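PDB 1CO6: cytochrome c2, which carries electrons through a covalently bound heme c, serving as donor to the oxidized bacteriochlorophyll in the photophosphorylation pathway of a purple photosynthetic bacterium. Local coordinates for residues G6-V9 with F10-C13; F35-S39 with G40-G44; E61-R64 with E65-D69. All coordinates share one frame; numbering follows the deposited sequence.

The three contacts illustrate how one heme can organise short, local pieces of a small protein. Contacts 1 and 3 each lie within a single helix, 3-14 and 60-68, and both are partly buried: in each, apolar side chains pack inward while polar or charged ones lie nearer solvent. Contact 2 lies in a loop without regular structure, near the surface, on the opposite side of the chain's centre from contact 1. The chemistry follows the place: a thioether in contact 1, hydrogen bonds and a water around a heme propionate in contact 2, apolar packing on the porphyrin in contact 3. Only contacts 2 and 3 touch, through F35 and F63.

Contact 1 of 3, residues G6-V9 with F10-C13; sequences GEQV and FKQC. With HEC (heme c), chain B.
Q8 and K11 run side by side along the outer flank of helix 3-14, the two side chains pointing the same way. Q8 folds back at chi2, while K11 bends at each of its last three torsions, which brings its amine round to a water that bridges to Q8 O. This water closes the group: it accepts from K11 NZ at 2.7 Å, donates to Q8 O at 2.9 Å and takes a weak bond from Q8 NE2. Q8 O also receives K11 N at 3.2 Å.

On another flank Q12 leans back over the V9 carbonyl. Its chi1 of 24° is nearly eclipsed and presses CG to 3.0 Å from V9 O, a tight fit; beyond CG the chain is extended. F10 N keeps an i to i+4 bond to G6 O (2.8 Å), but the helix is kinked where K11 N and Q12 N give up that pattern for i to i+3 bonds.

F10 turns inward. With CG anti to the backbone N (chi1 -159°), its ring lies flat beneath C13, whose CB stands 3.6 Å above the ring plane, over the centre. L93, Y96 and I97 of helix 87-98 pack on the same phenylalanine, forming the meeting of N- and C-terminal helices characteristic of class I cytochromes c. C13 is the first cysteine of the CXXCH heme-binding motif, and its SG is bonded to heme CAB at 1.9 Å.

The chemistry therefore divides round the helix: on the exposed flank a water links the probably charged amine of K11 to the carbonyl of Q8, whereas on the buried flank an aromatic face backs the cysteine whose thioether ties the helix permanently to the porphyrin.

Contact 2 of 3, residues F35-S39 with G40-G44; sequences FGRHS and GTIEG. With HEC (heme c), chain B.
A single water between R37, H38 and T41 makes four hydrogen bonds. It donates to H38 O at 2.6 Å and also to heme O2A. From the protein it accepts R37 NE, at 3.0 Å, and T41 N, so it links both halves of the turn to one propionate.

That same O2A takes R37 NH1 directly, at the guanidinium edge and in its plane, with a nearly straight bond (3.1 Å, 172°). R37 reaches it with a chain extended from CG to NE, and NH1 is shared with V30 O. I42 crosses R37 at about a right angle and sets CG1 3.4 Å above the centre of the guanidinium face, an aliphatic lid on a charged plate.

The other propionate oxygen, O1A, receives a weak bond from G40 N. S39 and G40, the latter with positive phi, take backbone angles close to those of a type II beta turn, and T41 brings OG1 back to 3.1 Å from H38 O. The turn thus helps to bind a heme propionate, whose charge R37 probably balances, as in other cytochromes c.

The whole turn belongs to the loop between helices 3-14 and 49-52. S39 OG bonds to N51 O of helix 49-52 and to S54 OG, G36 and R37 pair by backbone with W58, and F35 meets F63 of helix 60-68 edge-to-face while touching I97 and K98 of helix 87-98.

Contact 3 of 3, residues E61-R64 with E65-D69; sequences EVFR and EYIRD. With HEC (heme c), chain B.
Regular i to i+4 bonds join the two halves of helix 60-68, E65 N to E61 O, Y66 N to V62 O and I67 N to F63 O, the last at 2.8 Å. F63 and I67 lie side by side one turn apart and point the same way. I67 CB stands over one face of the F63 ring, 4.3 Å above its plane and displaced toward the rim, while I67 CG1 approaches F63 CZ at 4.1 Å.

Both continue onto the heme. F63 offers its ring edge, CZ lying 3.5 Å from heme methyl CMB, and I67 extends CD1 to 3.6 Å from heme C2B. Y66, its CG anti to the backbone N (chi1 170°), swings its ring obliquely toward the next pyrrole, with OH 3.8 Å from heme C1A. The tyrosine also touches M79, the axial ligand of the iron, and meets W58 edge-to-face. Such a helix, closing one flank of the porphyrin crevice, is characteristic of the class I cytochrome c fold; here it also packs against helix 87-98, where I94 touches F63.

E65 lies on an exposed flank of its own. Its CG rests against both carbonyl oxygens, E61 O and V62 O, 3.2 Å from each, with a nearly eclipsed chi1 of 29°. On a different side, beside helix 87-98, R64 and R68 run alongside each other, like charges that would probably repel, although the modelled place of R68 NH1 is doubtful. Both touch V90, and R64 NH2 is held by S91 OG. Past the last turn, D69 takes the N-cap position of helix 70-73, its OD2 weakly bonded to A72 N.

Contact 1 of 3, residues G6-V9 with F10-C13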
loop_
_atom_site.group_PDB
_atom_site.type_symbol
_atom_site.label_atom_id
_atom_site.label_comp_id
_atom_site.label_asym_id
_atom_site.label_seq_id
_atom_site.Cartn_x
_atom_site.Cartn_y
_atom_site.Cartn_z
ATOM N N GLY A 6 11.262 -2.504 7.509
ATOM C CA GLY A 6 10.185 -2.290 6.523
ATOM C C GLY A 6 10.487 -1.095 5.616
ATOM O O GLY A 6 10.078 -1.038 4.440
ATOM N N GLU A 7 11.237 -0.154 6.188
ATOM C CA GLU A 7 11.612 1.061 5.471
ATOM C C GLU A 7 12.412 0.696 4.233
ATOM O O GLU A 7 12.181 1.313 3.172
ATOM C CB GLU A 7 12.348 2.083 6.331
ATOM C CG GLU A 7 12.603 3.414 5.584
ATOM C CD GLU A 7 13.053 4.533 6.448
ATOM O OE1 GLU A 7 13.369 4.429 7.614
ATOM O OE2 GLU A 7 13.063 5.629 5.847
ATOM N N GLN A 8 13.295 -0.304 4.384
ATOM C CA GLN A 8 14.091 -0.779 3.245
ATOM C C GLN A 8 13.251 -1.512 2.212
ATOM O O GLN A 8 13.505 -1.330 1.022
ATOM C CB GLN A 8 15.234 -1.720 3.657
ATOM C CG GLN A 8 16.131 -1.025 4.682
ATOM C CD GLN A 8 16.884 0.104 3.977
ATOM O OE1 GLN A 8 17.011 1.235 4.461
ATOM N NE2 GLN A 8 17.362 -0.263 2.775
ATOM N N VAL A 9 12.336 -2.372 2.662
ATOM C CA VAL A 9 11.460 -3.073 1.708
ATOM C C VAL A 9 10.633 -1.995 0.975
ATOM O O VAL A 9 10.359 -2.162 -0.228
ATOM C CB VAL A 9 10.613 -4.142 2.447
ATOM C CG1 VAL A 9 9.600 -4.793 1.522
ATOM C CG2 VAL A 9 11.423 -5.206 3.168
ATOM N N PHE A 10 10.245 -0.909 1.644
ATOM C CA PHE A 10 9.450 0.177 1.065
ATOM C C PHE A 10 10.062 0.854 -0.166
ATOM O O PHE A 10 9.379 1.482 -0.986
ATOM C CB PHE A 10 9.034 1.251 2.073
ATOM C CG PHE A 10 7.836 2.064 1.592
ATOM C CD1 PHE A 10 8.041 3.324 1.014
ATOM C CD2 PHE A 10 6.558 1.504 1.646
ATOM C CE1 PHE A 10 6.954 4.079 0.568
ATOM C CE2 PHE A 10 5.463 2.250 1.182
ATOM C CZ PHE A 10 5.682 3.528 0.624
ATOM N N LYS A 11 11.386 0.727 -0.299
ATOM C CA LYS A 11 12.121 1.318 -1.438
ATOM C C LYS A 11 11.543 0.809 -2.749
ATOM O O LYS A 11 11.464 1.631 -3.684
ATOM C CB LYS A 11 13.623 1.106 -1.296
ATOM C CG LYS A 11 14.275 2.222 -0.467
ATOM C CD LYS A 11 15.453 1.731 0.343
ATOM C CE LYS A 11 16.652 1.368 -0.505
ATOM N NZ LYS A 11 16.451 0.059 -1.188
ATOM N N GLN A 12 11.096 -0.421 -2.824
ATOM C CA GLN A 12 10.485 -0.926 -4.080
ATOM C C GLN A 12 9.229 -0.116 -4.368
ATOM O O GLN A 12 9.024 0.373 -5.493
ATOM C CB GLN A 12 10.301 -2.414 -4.155
ATOM C CG GLN A 12 10.197 -3.297 -2.971
ATOM C CD GLN A 12 10.258 -4.778 -3.274
ATOM O OE1 GLN A 12 10.758 -5.617 -2.490
ATOM N NE2 GLN A 12 9.719 -5.209 -4.409
ATOM N N CYS A 13 8.437 0.179 -3.356
ATOM C CA CYS A 13 7.208 0.947 -3.462
ATOM C C CYS A 13 7.408 2.440 -3.746
ATOM O O CYS A 13 6.546 3.011 -4.417
ATOM C CB CYS A 13 6.446 0.905 -2.111
ATOM S SG CYS A 13 6.428 -0.748 -1.340
HETATM FE FE HEC B . 1.128 0.039 -5.416
HETATM C CHA HEC B . -2.124 0.782 -5.670
HETATM C CHB HEC B . 0.710 -0.827 -2.126
HETATM C CHC HEC B . 4.441 -0.980 -5.247
HETATM C CHD HEC B . 1.693 1.325 -8.576
HETATM N NA HEC B . -0.423 0.010 -4.121
HETATM C C1A HEC B . -1.758 0.222 -4.447
HETATM C C2A HEC B . -2.580 -0.143 -3.328
HETATM C C3A HEC B . -1.776 -0.599 -2.358
HETATM C C4A HEC B . -0.410 -0.531 -2.831
HETATM C CMA HEC B . -2.161 -1.134 -0.958
HETATM C CAA HEC B . -4.126 0.069 -3.248
HETATM C CBA HEC B . -4.364 1.549 -2.826
HETATM C CGA HEC B . -5.788 1.997 -2.606
HETATM O O1A HEC B . -6.668 1.162 -2.736
HETATM O O2A HEC B . -5.908 3.212 -2.311
HETATM N NB HEC B . 2.319 -0.709 -3.997
HETATM C C1B HEC B . 1.955 -0.938 -2.664
HETATM C C2B HEC B . 3.114 -1.436 -1.964
HETATM C C3B HEC B . 4.128 -1.516 -2.831
HETATM C C4B HEC B . 3.669 -1.042 -4.102
HETATM C CMB HEC B . 3.064 -1.797 -0.464
HETATM C CAB HEC B . 5.583 -1.975 -2.479
HETATM C CBB HEC B . 5.715 -3.360 -2.238
HETATM N NC HEC B . 2.728 0.148 -6.667
HETATM C C1C HEC B . 3.988 -0.342 -6.406
HETATM C C2C HEC B . 4.824 -0.062 -7.560
HETATM C C3C HEC B . 4.069 0.532 -8.491
HETATM C C4C HEC B . 2.752 0.709 -7.938
HETATM C CMC HEC B . 6.308 -0.473 -7.660
HETATM C CAC HEC B . 4.567 1.086 -9.890
HETATM C CBC HEC B . 5.193 0.233 -10.814
HETATM N ND HEC B . -0.000 0.930 -6.821
HETATM C C1D HEC B . 0.405 1.334 -8.095
HETATM C C2D HEC B . -0.783 1.769 -8.834
HETATM C C3D HEC B . -1.835 1.642 -8.023
HETATM C C4D HEC B . -1.370 1.097 -6.778
HETATM C CMD HEC B . -0.721 2.284 -10.295
HETATM C CAD HEC B . -3.331 1.893 -8.350
HETATM C CBD HEC B . -4.021 0.550 -8.754
HETATM C CGD HEC B . -5.296 0.736 -9.556
HETATM O O1D HEC B . -5.637 -0.358 -10.100
HETATM O O2D HEC B . -5.889 1.840 -9.617
HETATM O O HOH W 1 16.213 -2.109 0.327
#

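Contact 2 of 3, residues F35-S39 with G40-G44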
loop_
_atom_site.group_PDB
_atom_site.type_symbol
_atom_site.label_atom_id
_atom_site.label_comp_id
_atom_site.label_asym_id
_atom_site.label_seq_id
_atom_site.Cartn_x
_atom_site.Cartn_y
_atom_site.Cartn_z
ATOM N N PHE A 35 -4.073 1.295 6.415
ATOM C CA PHE A 35 -4.903 0.245 7.070
ATOM C C PHE A 35 -6.229 0.779 7.585
ATOM O O PHE A 35 -6.200 1.770 8.308
ATOM C CB PHE A 35 -4.065 -0.517 8.117
ATOM C CG PHE A 35 -2.874 -1.177 7.437
ATOM C CD1 PHE A 35 -3.095 -2.253 6.587
ATOM C CD2 PHE A 35 -1.589 -0.687 7.669
ATOM C CE1 PHE A 35 -2.018 -2.847 5.933
ATOM C CE2 PHE A 35 -0.476 -1.275 7.012
ATOM C CZ PHE A 35 -0.724 -2.340 6.147
ATOM N N GLY A 36 -7.295 0.082 7.216
ATOM C CA GLY A 36 -8.664 0.442 7.629
ATOM C C GLY A 36 -9.385 1.163 6.530
ATOM O O GLY A 36 -10.631 1.224 6.542
ATOM N N ARG A 37 -8.603 1.707 5.578
ATOM C CA ARG A 37 -9.267 2.474 4.474
ATOM C C ARG A 37 -9.845 1.548 3.402
ATOM O O ARG A 37 -9.353 0.418 3.198
ATOM C CB ARG A 37 -8.306 3.555 4.029
ATOM C CG ARG A 37 -7.472 3.393 2.771
ATOM C CD ARG A 37 -6.838 4.779 2.468
ATOM N NE ARG A 37 -6.034 4.558 1.273
ATOM C CZ ARG A 37 -4.769 4.951 1.025
ATOM N NH1 ARG A 37 -4.163 4.644 -0.147
ATOM N NH2 ARG A 37 -4.057 5.643 1.921
ATOM N N HIS A 38 -10.938 1.994 2.783
ATOM C CA HIS A 38 -11.622 1.277 1.679
ATOM C C HIS A 38 -10.812 1.527 0.415
ATOM O O HIS A 38 -10.231 2.612 0.213
ATOM C CB HIS A 38 -13.103 1.742 1.522
ATOM C CG HIS A 38 -13.943 1.175 2.626
ATOM N ND1 HIS A 38 -14.986 0.305 2.460
ATOM C CD2 HIS A 38 -13.814 1.325 3.986
ATOM C CE1 HIS A 38 -15.478 -0.020 3.656
ATOM N NE2 HIS A 38 -14.777 0.569 4.604
ATOM N N SER A 39 -10.705 0.535 -0.426
ATOM C CA SER A 39 -9.896 0.724 -1.672
ATOM C C SER A 39 -10.529 1.788 -2.556
ATOM O O SER A 39 -11.764 1.978 -2.551
ATOM C CB SER A 39 -9.689 -0.583 -2.437
ATOM O OG SER A 39 -10.919 -1.123 -2.849
ATOM N N GLY A 40 -9.694 2.411 -3.355
ATOM C CA GLY A 40 -10.116 3.415 -4.315
ATOM C C GLY A 40 -10.660 4.693 -3.759
ATOM O O GLY A 40 -11.497 5.323 -4.476
ATOM N N THR A 41 -10.238 5.143 -2.589
ATOM C CA THR A 41 -10.788 6.381 -2.056
ATOM C C THR A 41 -9.850 7.542 -1.939
ATOM O O THR A 41 -10.432 8.572 -1.518
ATOM C CB THR A 41 -11.604 6.038 -0.740
ATOM O OG1 THR A 41 -10.705 5.702 0.341
ATOM C CG2 THR A 41 -12.624 4.896 -0.957
ATOM N N ILE A 42 -8.585 7.520 -2.241
ATOM C CA ILE A 42 -7.711 8.710 -2.133
ATOM C C ILE A 42 -8.210 9.700 -3.186
ATOM O O ILE A 42 -8.344 9.330 -4.350
ATOM C CB ILE A 42 -6.178 8.446 -2.288
ATOM C CG1 ILE A 42 -5.641 7.680 -1.050
ATOM C CG2 ILE A 42 -5.323 9.748 -2.547
ATOM C CD1 ILE A 42 -6.106 8.183 0.352
ATOM N N GLU A 43 -8.497 10.907 -2.744
ATOM C CA GLU A 43 -9.020 11.940 -3.651
ATOM C C GLU A 43 -7.939 12.391 -4.613
ATOM O O GLU A 43 -6.754 12.519 -4.258
ATOM C CB GLU A 43 -9.685 13.055 -2.845
ATOM C CG GLU A 43 -9.206 13.497 -1.506
ATOM C CD GLU A 43 -9.218 12.868 -0.159
ATOM O OE1 GLU A 43 -9.046 11.697 0.210
ATOM O OE2 GLU A 43 -9.398 13.775 0.753
ATOM N N GLY A 44 -8.327 12.547 -5.862
ATOM C CA GLY A 44 -7.376 13.008 -6.896
ATOM C C GLY A 44 -6.574 11.877 -7.533
ATOM O O GLY A 44 -5.650 12.142 -8.346
HETATM FE FE HEC B . 1.128 0.039 -5.416
HETATM C CHA HEC B . -2.124 0.782 -5.670
HETATM C CHB HEC B . 0.710 -0.827 -2.126
HETATM C CHC HEC B . 4.441 -0.980 -5.247
HETATM C CHD HEC B . 1.693 1.325 -8.576
HETATM N NA HEC B . -0.423 0.010 -4.121
HETATM C C1A HEC B . -1.758 0.222 -4.447
HETATM C C2A HEC B . -2.580 -0.143 -3.328
HETATM C C3A HEC B . -1.776 -0.599 -2.358
HETATM C C4A HEC B . -0.410 -0.531 -2.831
HETATM C CMA HEC B . -2.161 -1.134 -0.958
HETATM C CAA HEC B . -4.126 0.069 -3.248
HETATM C CBA HEC B . -4.364 1.549 -2.826
HETATM C CGA HEC B . -5.788 1.997 -2.606
HETATM O O1A HEC B . -6.668 1.162 -2.736
HETATM O O2A HEC B . -5.908 3.212 -2.311
HETATM N NB HEC B . 2.319 -0.709 -3.997
HETATM C C1B HEC B . 1.955 -0.938 -2.664
HETATM C C2B HEC B . 3.114 -1.436 -1.964
HETATM C C3B HEC B . 4.128 -1.516 -2.831
HETATM C C4B HEC B . 3.669 -1.042 -4.102
HETATM C CMB HEC B . 3.064 -1.797 -0.464
HETATM C CAB HEC B . 5.583 -1.975 -2.479
HETATM C CBB HEC B . 5.715 -3.360 -2.238
HETATM N NC HEC B . 2.728 0.148 -6.667
HETATM C C1C HEC B . 3.988 -0.342 -6.406
HETATM C C2C HEC B . 4.824 -0.062 -7.560
HETATM C C3C HEC B . 4.069 0.532 -8.491
HETATM C C4C HEC B . 2.752 0.709 -7.938
HETATM C CMC HEC B . 6.308 -0.473 -7.660
HETATM C CAC HEC B . 4.567 1.086 -9.890
HETATM C CBC HEC B . 5.193 0.233 -10.814
HETATM N ND HEC B . -0.000 0.930 -6.821
HETATM C C1D HEC B . 0.405 1.334 -8.095
HETATM C C2D HEC B . -0.783 1.769 -8.834
HETATM C C3D HEC B . -1.835 1.642 -8.023
HETATM C C4D HEC B . -1.370 1.097 -6.778
HETATM C CMD HEC B . -0.721 2.284 -10.295
HETATM C CAD HEC B . -3.331 1.893 -8.350
HETATM C CBD HEC B . -4.021 0.550 -8.754
HETATM C CGD HEC B . -5.296 0.736 -9.556
HETATM O O1D HEC B . -5.637 -0.358 -10.100
HETATM O O2D HEC B . -5.889 1.840 -9.617
HETATM O O HOH W 2 -8.122 3.918 -0.714
#

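Contact 3 of 3, residues E61-R64 with E65-D69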
loop_
_atom_site.group_PDB
_atom_site.type_symbol
_atom_site.label_atom_id
_atom_site.label_comp_id
_atom_site.label_asym_id
_atom_site.label_seq_id
_atom_site.Cartn_x
_atom_site.Cartn_y
_atom_site.Cartn_z
ATOM N N GLU A 61 -4.488 -8.579 6.975
ATOM C CA GLU A 61 -4.589 -9.909 6.308
ATOM C C GLU A 61 -4.812 -9.765 4.803
ATOM O O GLU A 61 -4.151 -10.444 3.987
ATOM C CB GLU A 61 -5.686 -10.665 7.018
ATOM C CG GLU A 61 -6.375 -11.937 6.643
ATOM C CD GLU A 61 -7.764 -12.172 7.193
ATOM O OE1 GLU A 61 -8.229 -13.195 7.706
ATOM O OE2 GLU A 61 -8.478 -11.130 7.071
ATOM N N VAL A 62 -5.735 -8.870 4.445
ATOM C CA VAL A 62 -6.015 -8.581 3.017
ATOM C C VAL A 62 -4.768 -7.935 2.369
ATOM O O VAL A 62 -4.448 -8.340 1.205
ATOM C CB VAL A 62 -7.284 -7.728 2.824
ATOM C CG1 VAL A 62 -7.410 -7.284 1.354
ATOM C CG2 VAL A 62 -8.544 -8.429 3.340
ATOM N N PHE A 63 -4.079 -7.046 3.072
ATOM C CA PHE A 63 -2.854 -6.439 2.470
ATOM C C PHE A 63 -1.824 -7.537 2.167
ATOM O O PHE A 63 -1.149 -7.596 1.141
ATOM C CB PHE A 63 -2.270 -5.349 3.365
ATOM C CG PHE A 63 -0.936 -4.789 2.949
ATOM C CD1 PHE A 63 -0.925 -3.746 1.998
ATOM C CD2 PHE A 63 0.258 -5.252 3.456
ATOM C CE1 PHE A 63 0.296 -3.160 1.591
ATOM C CE2 PHE A 63 1.500 -4.733 3.026
ATOM C CZ PHE A 63 1.491 -3.665 2.111
ATOM N N ARG A 64 -1.716 -8.431 3.116
ATOM C CA ARG A 64 -0.781 -9.570 3.071
ATOM C C ARG A 64 -1.036 -10.404 1.834
ATOM O O ARG A 64 -0.075 -10.772 1.110
ATOM C CB ARG A 64 -0.904 -10.378 4.372
ATOM C CG ARG A 64 0.167 -11.414 4.587
ATOM C CD ARG A 64 0.228 -11.940 5.965
ATOM N NE ARG A 64 0.862 -11.127 6.978
ATOM C CZ ARG A 64 2.194 -11.009 7.126
ATOM N NH1 ARG A 64 3.142 -11.565 6.355
ATOM N NH2 ARG A 64 2.587 -10.327 8.198
ATOM N N GLU A 65 -2.299 -10.766 1.614
ATOM C CA GLU A 65 -2.629 -11.582 0.429
ATOM C C GLU A 65 -2.425 -10.804 -0.871
ATOM O O GLU A 65 -1.941 -11.337 -1.905
ATOM C CB GLU A 65 -4.022 -12.188 0.413
ATOM C CG GLU A 65 -5.155 -11.507 1.120
ATOM C CD GLU A 65 -6.295 -12.361 1.593
ATOM O OE1 GLU A 65 -7.390 -11.967 1.958
ATOM O OE2 GLU A 65 -6.004 -13.584 1.612
ATOM N N TYR A 66 -2.803 -9.539 -0.889
ATOM C CA TYR A 66 -2.661 -8.703 -2.075
ATOM C C TYR A 66 -1.227 -8.523 -2.470
ATOM O O TYR A 66 -0.831 -8.686 -3.618
ATOM C CB TYR A 66 -3.286 -7.310 -1.822
ATOM C CG TYR A 66 -3.033 -6.245 -2.846
ATOM C CD1 TYR A 66 -2.088 -5.233 -2.618
ATOM C CD2 TYR A 66 -3.742 -6.256 -4.068
ATOM C CE1 TYR A 66 -1.866 -4.226 -3.554
ATOM C CE2 TYR A 66 -3.537 -5.229 -5.025
ATOM C CZ TYR A 66 -2.585 -4.257 -4.755
ATOM O OH TYR A 66 -2.408 -3.269 -5.665
ATOM N N ILE A 67 -0.405 -8.119 -1.517
ATOM C CA ILE A 67 1.012 -7.841 -1.811
ATOM C C ILE A 67 1.807 -9.033 -2.312
ATOM O O ILE A 67 2.770 -8.775 -3.104
ATOM C CB ILE A 67 1.608 -6.993 -0.652
ATOM C CG1 ILE A 67 2.593 -5.913 -1.125
ATOM C CG2 ILE A 67 2.236 -7.986 0.385
ATOM C CD1 ILE A 67 2.088 -4.856 -2.147
ATOM N N ARG A 68 1.483 -10.268 -1.992
ATOM C CA ARG A 68 2.191 -11.414 -2.535
ATOM C C ARG A 68 1.938 -11.521 -4.052
ATOM O O ARG A 68 2.846 -12.015 -4.735
ATOM C CB ARG A 68 1.718 -12.739 -1.907
ATOM C CG ARG A 68 1.771 -12.845 -0.395
ATOM C CD ARG A 68 3.098 -12.434 0.146
ATOM N NE ARG A 68 3.430 -12.906 1.490
ATOM C CZ ARG A 68 2.836 -12.370 2.573
ATOM N NH1 ARG A 68 1.944 -11.397 2.386
ATOM N NH2 ARG A 68 3.136 -12.800 3.798
ATOM N N ASP A 69 0.775 -11.107 -4.502
ATOM C CA ASP A 69 0.418 -11.211 -5.927
ATOM C C ASP A 69 -0.777 -10.303 -6.259
ATOM O O ASP A 69 -1.905 -10.786 -6.237
ATOM C CB ASP A 69 0.087 -12.657 -6.294
ATOM C CG ASP A 69 -0.094 -12.875 -7.789
ATOM O OD1 ASP A 69 -0.100 -14.089 -8.112
ATOM O OD2 ASP A 69 -0.218 -11.968 -8.660
HETATM FE FE HEC B . 1.128 0.039 -5.416
HETATM C CHA HEC B . -2.124 0.782 -5.670
HETATM C CHB HEC B . 0.710 -0.827 -2.126
HETATM C CHC HEC B . 4.441 -0.980 -5.247
HETATM C CHD HEC B . 1.693 1.325 -8.576
HETATM N NA HEC B . -0.423 0.010 -4.121
HETATM C C1A HEC B . -1.758 0.222 -4.447
HETATM C C2A HEC B . -2.580 -0.143 -3.328
HETATM C C3A HEC B . -1.776 -0.599 -2.358
HETATM C C4A HEC B . -0.410 -0.531 -2.831
HETATM C CMA HEC B . -2.161 -1.134 -0.958
HETATM C CAA HEC B . -4.126 0.069 -3.248
HETATM C CBA HEC B . -4.364 1.549 -2.826
HETATM C CGA HEC B . -5.788 1.997 -2.606
HETATM O O1A HEC B . -6.668 1.162 -2.736
HETATM O O2A HEC B . -5.908 3.212 -2.311
HETATM N NB HEC B . 2.319 -0.709 -3.997
HETATM C C1B HEC B . 1.955 -0.938 -2.664
HETATM C C2B HEC B . 3.114 -1.436 -1.964
HETATM C C3B HEC B . 4.128 -1.516 -2.831
HETATM C C4B HEC B . 3.669 -1.042 -4.102
HETATM C CMB HEC B . 3.064 -1.797 -0.464
HETATM C CAB HEC B . 5.583 -1.975 -2.479
HETATM C CBB HEC B . 5.715 -3.360 -2.238
HETATM N NC HEC B . 2.728 0.148 -6.667
HETATM C C1C HEC B . 3.988 -0.342 -6.406
HETATM C C2C HEC B . 4.824 -0.062 -7.560
HETATM C C3C HEC B . 4.069 0.532 -8.491
HETATM C C4C HEC B . 2.752 0.709 -7.938
HETATM C CMC HEC B . 6.308 -0.473 -7.660
HETATM C CAC HEC B . 4.567 1.086 -9.890
HETATM C CBC HEC B . 5.193 0.233 -10.814
HETATM N ND HEC B . -0.000 0.930 -6.821
HETATM C C1D HEC B . 0.405 1.334 -8.095
HETATM C C2D HEC B . -0.783 1.769 -8.834
HETATM C C3D HEC B . -1.835 1.642 -8.023
HETATM C C4D HEC B . -1.370 1.097 -6.778
HETATM C CMD HEC B . -0.721 2.284 -10.295
HETATM C CAD HEC B . -3.331 1.893 -8.350
HETATM C CBD HEC B . -4.021 0.550 -8.754
HETATM C CGD HEC B . -5.296 0.736 -9.556
HETATM O O1D HEC B . -5.637 -0.358 -10.100
HETATM O O2D HEC B . -5.889 1.840 -9.617
#